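Local coordinates for protein BtGH115A (Bacteroides thetaiotaomicron, PDB 5BY3) that probably hydrolyses glycosidic bonds as a family GH115 4-O-methyl-alpha-glucuronidase with specificity for decorated arabinogalactans, at residues R728-E731 against W732-V736; N503-E506 against E507-N510. One frame throughout, in Å; residues are numbered along the deposited sequence.

Interaction 1: R728-E731 against W732-V736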
ATOM      1  N   ARG A 728       9.290  16.360   9.643  1.00 39.79           N
ATOM      2  CA  ARG A 728      10.293  15.662   8.869  1.00 37.55           C
ATOM      3  C   ARG A 728      11.705  16.150   9.255  1.00 38.01           C
ATOM      4  O   ARG A 728      12.411  16.745   8.442  1.00 41.05           O
ATOM      5  CB  ARG A 728      10.010  15.841   7.380  1.00 39.33           C
ATOM      6  CG  ARG A 728       8.525  15.718   7.013  1.00 42.12           C
ATOM      7  CD  ARG A 728       8.246  15.143   5.640  1.00 39.78           C
ATOM      8  NE  ARG A 728       8.715  16.007   4.542  1.00 50.45           N
ATOM      9  CZ  ARG A 728       8.061  17.058   4.068  1.00 51.97           C
ATOM     10  NH1 ARG A 728       6.904  17.431   4.607  1.00 70.37           N
ATOM     11  NH2 ARG A 728       8.557  17.768   3.083  1.00 49.85           N
ATOM     12  N   SER A 729      12.083  15.862  10.494  1.00 33.30           N
ATOM     13  CA  SER A 729      13.358  16.227  11.088  1.00 38.68           C
ATOM     14  C   SER A 729      14.481  15.297  10.667  1.00 39.47           C
ATOM     15  O   SER A 729      14.248  14.286  10.027  1.00 40.21           O
ATOM     16  CB  SER A 729      13.231  16.100  12.608  1.00 42.47           C
ATOM     17  OG  SER A 729      12.777  14.799  12.950  1.00 44.59           O
ATOM     18  N   GLU A 730      15.692  15.638  11.059  1.00 39.89           N
ATOM     19  CA  GLU A 730      16.867  14.805  10.810  1.00 45.58           C
ATOM     20  C   GLU A 730      16.703  13.361  11.375  1.00 49.03           C
ATOM     21  O   GLU A 730      16.967  12.382  10.655  1.00 47.11           O
ATOM     22  CB  GLU A 730      18.113  15.503  11.389  1.00 48.84           C
ATOM     23  CG  GLU A 730      19.451  14.862  11.046  1.00 58.71           C
ATOM     24  CD  GLU A 730      19.678  14.755   9.547  1.00 60.53           C
ATOM     25  OE1 GLU A 730      19.245  15.670   8.798  1.00 55.70           O
ATOM     26  OE2 GLU A 730      20.274  13.741   9.124  1.00 62.12           O
ATOM     27  N   GLU A 731      16.236  13.239  12.628  1.00 43.01           N
ATOM     28  CA  GLU A 731      15.972  11.948  13.246  1.00 39.46           C
ATOM     29  C   GLU A 731      14.887  11.124  12.551  1.00 41.90           C
ATOM     30  O   GLU A 731      15.042   9.910  12.385  1.00 40.53           O
ATOM     31  CB  GLU A 731      15.620  12.082  14.721  1.00 40.95           C
ATOM     32  CG  GLU A 731      15.702  10.782  15.484  1.00 34.28           C
ATOM     33  CD  GLU A 731      15.498  10.983  16.963  1.00 42.71           C
ATOM     34  OE1 GLU A 731      14.337  11.163  17.442  1.00 40.55           O
ATOM     35  OE2 GLU A 731      16.526  10.930  17.660  1.00 46.46           O
ATOM     36  N   TRP A 732      13.797  11.774  12.164  1.00 39.74           N
ATOM     37  CA  TRP A 732      12.758  11.111  11.419  1.00 37.22           C
ATOM     38  C   TRP A 732      13.313  10.578  10.071  1.00 39.19           C
ATOM     39  O   TRP A 732      12.876   9.533   9.588  1.00 39.82           O
ATOM     40  CB  TRP A 732      11.531  12.018  11.229  1.00 35.97           C
ATOM     41  CG  TRP A 732      10.500  11.394  10.306  1.00 38.10           C
ATOM     42  CD1 TRP A 732       9.485  10.524  10.643  1.00 34.51           C
ATOM     43  CD2 TRP A 732      10.451  11.523   8.876  1.00 38.67           C
ATOM     44  NE1 TRP A 732       8.783  10.137   9.502  1.00 34.66           N
ATOM     45  CE2 TRP A 732       9.355  10.737   8.412  1.00 37.17           C
ATOM     46  CE3 TRP A 732      11.203  12.251   7.944  1.00 38.84           C
ATOM     47  CZ2 TRP A 732       8.992  10.683   7.062  1.00 34.67           C
ATOM     48  CZ3 TRP A 732      10.853  12.152   6.594  1.00 36.12           C
ATOM     49  CH2 TRP A 732       9.765  11.374   6.177  1.00 31.07           C
ATOM     50  N   LYS A 733      14.286  11.271   9.498  1.00 40.37           N
ATOM     51  CA  LYS A 733      14.811  10.905   8.181  1.00 40.58           C
ATOM     52  C   LYS A 733      15.619   9.633   8.356  1.00 38.45           C
ATOM     53  O   LYS A 733      15.461   8.696   7.605  1.00 39.64           O
ATOM     54  CB  LYS A 733      15.678  12.030   7.584  1.00 40.22           C
ATOM     55  CG  LYS A 733      14.869  13.123   6.889  1.00 40.07           C
ATOM     56  CD  LYS A 733      15.757  14.296   6.513  1.00 37.23           C
ATOM     57  CE  LYS A 733      14.964  15.446   5.885  1.00 32.77           C
ATOM     58  NZ  LYS A 733      15.864  16.621   5.650  1.00 31.33           N
ATOM     59  N   GLU A 734      16.474   9.642   9.366  1.00 40.06           N
ATOM     60  CA  GLU A 734      17.236   8.505   9.821  1.00 40.82           C
ATOM     61  C   GLU A 734      16.296   7.347  10.119  1.00 39.66           C
ATOM     62  O   GLU A 734      16.535   6.232   9.652  1.00 38.23           O
ATOM     63  CB  GLU A 734      18.019   8.895  11.087  1.00 46.17           C
ATOM     64  CG  GLU A 734      19.517   9.098  10.931  1.00 56.88           C
ATOM     65  CD  GLU A 734      19.912   9.641   9.569  1.00 71.01           C
ATOM     66  OE1 GLU A 734      19.609  10.819   9.302  1.00 91.30           O
ATOM     67  OE2 GLU A 734      20.524   8.901   8.761  1.00 68.99           O
ATOM     68  N   ASN A 735      15.235   7.624  10.886  1.00 36.31           N
ATOM     69  CA  ASN A 735      14.311   6.603  11.344  1.00 32.79           C
ATOM     70  C   ASN A 735      13.755   5.826  10.141  1.00 33.86           C
ATOM     71  O   ASN A 735      13.882   4.635  10.097  1.00 40.47           O
ATOM     72  CB  ASN A 735      13.154   7.217  12.160  1.00 31.92           C
ATOM     73  CG  ASN A 735      13.506   7.479  13.652  1.00 32.01           C
ATOM     74  OD1 ASN A 735      14.658   7.314  14.113  1.00 30.85           O
ATOM     75  ND2 ASN A 735      12.481   7.893  14.416  1.00 27.16           N
ATOM     76  N   VAL A 736      13.154   6.491   9.167  1.00 33.58           N
ATOM     77  CA  VAL A 736      12.420   5.793   8.107  1.00 34.62           C
ATOM     78  C   VAL A 736      13.302   5.086   7.059  1.00 36.51           C
ATOM     79  O   VAL A 736      12.862   4.153   6.426  1.00 37.26           O
ATOM     80  CB  VAL A 736      11.427   6.737   7.404  1.00 36.88           C
ATOM     81  CG1 VAL A 736      10.358   7.195   8.386  1.00 31.46           C
ATOM     82  CG2 VAL A 736      12.141   7.935   6.778  1.00 34.84           C
TER
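Ser729 is the N-cap of helix 730-738: with chi1 at 54° its OG sits between its own backbone N and carbonyl carbon, facing Trp732 N, from which it accepts a nearly straight bond (3.3 Å, 162°). From there the i to i+4 backbone bonds take over, Lys733 N to Ser729 O, Glu734 N to Glu730 O and Asn735 N to Glu731 O. The close-packed side belongs to the buried indole of Trp732. Arg728 CG lies over one face toward the rim, and its CB approaches Trp732 CE3 to 3.8 Å, while Val736 CG1 sits 3.4 Å above the plane on the opposite face. Beyond the two segments, Asp368 OD2 is hydrogen-bonded to NE1 and Arg374 makes a cation-pi contact with the ring. Looser packing marks the acidic flank, the solvent side, where exposed Glu730 runs beside Glu734 with carboxylate planes nearly parallel (19° apart) and OE2 of Glu730 only 3.0 Å from OE1 of Glu734. Two like charges so close would be costly alone, but Arg505 forms salt bridges with both, NH2 with Glu730 and NH1 with Glu734. The chemistry thus implies a helix start whose acidic pair probably depends on a shared arginine for its charge balance.

Interaction 2: N503-E506 against E507-N510; sequences NTRE and EEKN
The chain runs extended through Arg505 and Glu506, then turns sharply at Glu507, whose positive phi of 53° brings Glu508 back beside Arg505. The side chains meet twice. Near the backbone, Glu508 CG packs on Arg505 CB at 3.6 Å; farther out, a single carboxylate oxygen, Glu508 OE2, lies at the guanidinium edge, near its plane. It takes weak hydrogen bonds from Arg505 NE at 3.4 Å and from Arg505 NH2 at 3.3 Å, together a long salt bridge with the two flat groups turned 48° apart. The bend of Glu508 at chi2 (-66°) folds its carboxylate toward the arginine. One water closes the turn, donating to Glu506 O and to Glu508 OE2, both at 2.7 Å, and so ties the carboxylate to the backbone of the bend. The stronger partners lie outside: Arg505 reaches Glu730 and Glu734, and Glu508 pairs with Lys733. Glu506 forms salt bridges with Arg620 and Arg514, and Glu507 with Arg399. This turn belongs to the long loop between helices 476-495 and 523-543, and its Arg505 and Glu508 side chains face the N-terminal end of helix 730-738.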
ATOM      1  N   ASN A 503      23.025   5.195   0.528  1.00 35.51           N
ATOM      2  CA  ASN A 503      23.104   6.124   1.668  1.00 38.51           C
ATOM      3  C   ASN A 503      23.122   7.589   1.169  1.00 39.73           C
ATOM      4  O   ASN A 503      23.940   8.398   1.597  1.00 42.25           O
ATOM      5  CB  ASN A 503      24.348   5.801   2.561  1.00 36.67           C
ATOM      6  CG  ASN A 503      24.274   6.428   3.970  1.00 42.85           C
ATOM      7  OD1 ASN A 503      23.194   6.818   4.452  1.00 43.37           O
ATOM      8  ND2 ASN A 503      25.432   6.520   4.637  1.00 38.29           N
ATOM      9  N   THR A 504      22.261   7.909   0.213  1.00 38.87           N
ATOM     10  CA  THR A 504      22.166   9.264  -0.332  1.00 36.33           C
ATOM     11  C   THR A 504      20.837   9.866   0.153  1.00 39.99           C
ATOM     12  O   THR A 504      20.008   9.178   0.733  1.00 38.76           O
ATOM     13  CB  THR A 504      22.166   9.265  -1.890  1.00 37.23           C
ATOM     14  OG1 THR A 504      21.153   8.388  -2.364  1.00 38.67           O
ATOM     15  CG2 THR A 504      23.494   8.820  -2.479  1.00 35.76           C
ATOM     16  N   ARG A 505      20.634  11.156  -0.063  1.00 45.87           N
ATOM     17  CA  ARG A 505      19.345  11.783   0.221  1.00 43.46           C
ATOM     18  C   ARG A 505      18.827  12.567  -0.968  1.00 43.94           C
ATOM     19  O   ARG A 505      19.592  12.940  -1.879  1.00 44.32           O
ATOM     20  CB  ARG A 505      19.388  12.600   1.525  1.00 42.35           C
ATOM     21  CG  ARG A 505      18.785  11.792   2.651  1.00 42.52           C
ATOM     22  CD  ARG A 505      19.628  11.703   3.890  1.00 47.00           C
ATOM     23  NE  ARG A 505      19.443  12.893   4.698  1.00 60.04           N
ATOM     24  CZ  ARG A 505      19.535  12.946   6.027  1.00 63.53           C
ATOM     25  NH1 ARG A 505      19.784  11.850   6.750  1.00 72.81           N
ATOM     26  NH2 ARG A 505      19.354  14.103   6.628  1.00 54.33           N
ATOM     27  N   GLU A 506      17.512  12.742  -0.975  1.00 41.34           N
ATOM     28  CA  GLU A 506      16.803  13.565  -1.946  1.00 38.84           C
ATOM     29  C   GLU A 506      16.155  14.734  -1.218  1.00 38.48           C
ATOM     30  O   GLU A 506      15.958  14.673   0.003  1.00 35.67           O
ATOM     31  CB  GLU A 506      15.771  12.740  -2.704  1.00 40.11           C
ATOM     32  CG  GLU A 506      16.349  11.992  -3.883  1.00 49.77           C
ATOM     33  CD  GLU A 506      16.998  12.894  -4.948  1.00 54.31           C
ATOM     34  OE1 GLU A 506      16.375  13.855  -5.430  1.00 55.53           O
ATOM     35  OE2 GLU A 506      18.142  12.621  -5.331  1.00 59.08           O
ATOM     36  N   GLU A 507      15.887  15.805  -1.974  1.00 43.50           N
ATOM     37  CA  GLU A 507      15.395  17.108  -1.476  1.00 41.97           C
ATOM     38  C   GLU A 507      16.185  17.776  -0.351  1.00 41.97           C
ATOM     39  O   GLU A 507      15.623  18.539   0.430  1.00 42.75           O
ATOM     40  CB  GLU A 507      13.909  17.046  -1.142  1.00 45.98           C
ATOM     41  CG  GLU A 507      13.074  16.602  -2.343  1.00 49.12           C
ATOM     42  CD  GLU A 507      11.618  16.367  -1.991  1.00 51.34           C
ATOM     43  OE1 GLU A 507      11.255  16.500  -0.791  1.00 49.40           O
ATOM     44  OE2 GLU A 507      10.849  16.051  -2.932  1.00 54.62           O
ATOM     45  N   GLU A 508      17.496  17.544  -0.308  1.00 46.41           N
ATOM     46  CA  GLU A 508      18.328  18.113   0.758  1.00 48.49           C
ATOM     47  C   GLU A 508      18.982  19.458   0.461  1.00 53.47           C
ATOM     48  O   GLU A 508      19.578  20.044   1.390  1.00 58.15           O
ATOM     49  CB  GLU A 508      19.427  17.151   1.176  1.00 43.77           C
ATOM     50  CG  GLU A 508      19.031  16.077   2.162  1.00 43.52           C
ATOM     51  CD  GLU A 508      18.656  16.583   3.531  1.00 47.72           C
ATOM     52  OE1 GLU A 508      19.089  17.672   3.948  1.00 53.02           O
ATOM     53  OE2 GLU A 508      17.917  15.864   4.204  1.00 46.74           O
ATOM     54  N   LYS A 509      18.916  19.953  -0.785  1.00 48.52           N
ATOM     55  CA  LYS A 509      19.484  21.323  -1.091  1.00 67.10           C
ATOM     56  C   LYS A 509      21.023  21.461  -0.891  1.00 70.15           C
ATOM     57  O   LYS A 509      21.558  22.578  -0.877  1.00 79.40           O
ATOM     58  CB  LYS A 509      18.801  22.460  -0.270  1.00 64.27           C
ATOM     59  CG  LYS A 509      17.276  22.577  -0.324  1.00 69.71           C
ATOM     60  CD  LYS A 509      16.805  23.633   0.670  1.00 68.65           C
ATOM     61  CE  LYS A 509      15.313  23.517   0.948  1.00 73.24           C
ATOM     62  NZ  LYS A 509      14.956  23.902   2.350  1.00 71.54           N
ATOM     63  N   ASN A 510      21.695  20.331  -0.666  1.00 68.38           N
ATOM     64  CA  ASN A 510      23.148  20.218  -0.596  1.00 63.60           C
ATOM     65  C   ASN A 510      23.542  19.054  -1.527  1.00 73.70           C
ATOM     66  O   ASN A 510      22.899  17.994  -1.478  1.00 73.15           O
ATOM     67  CB  ASN A 510      23.619  19.972   0.846  1.00 54.52           C
ATOM     68  CG  ASN A 510      25.125  20.143   1.022  1.00 55.96           C
ATOM     69  OD1 ASN A 510      25.909  19.973   0.097  1.00 59.61           O
ATOM     70  ND2 ASN A 510      25.535  20.474   2.226  1.00 55.80           N
TER
HETATM   71  O   HOH W   1      16.294  14.308   2.658  1.00 46.65           O

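In the fold
The two interactions, with centres about 12 Å apart, meet through side chains. Lys733 NZ lies 2.6 Å from Glu508 OE2, and Glu730 OE1 lies 2.7 Å from Arg505 NH2, so helix 730-738 in the C-terminal family region and the loop after helix 476-495 are joined by salt bridges of opposite polarity. Both contacts are partly buried and each is local, but they belong to different elements. Interaction 1 is built on regular helical bonding, with a buried aromatic ring on one flank; interaction 2 lacks regular secondary structure and has one long, weakly bonded ion pair and a bridging water. At the junction the helix offers two acids to the arginine and one lysine to the glutamate.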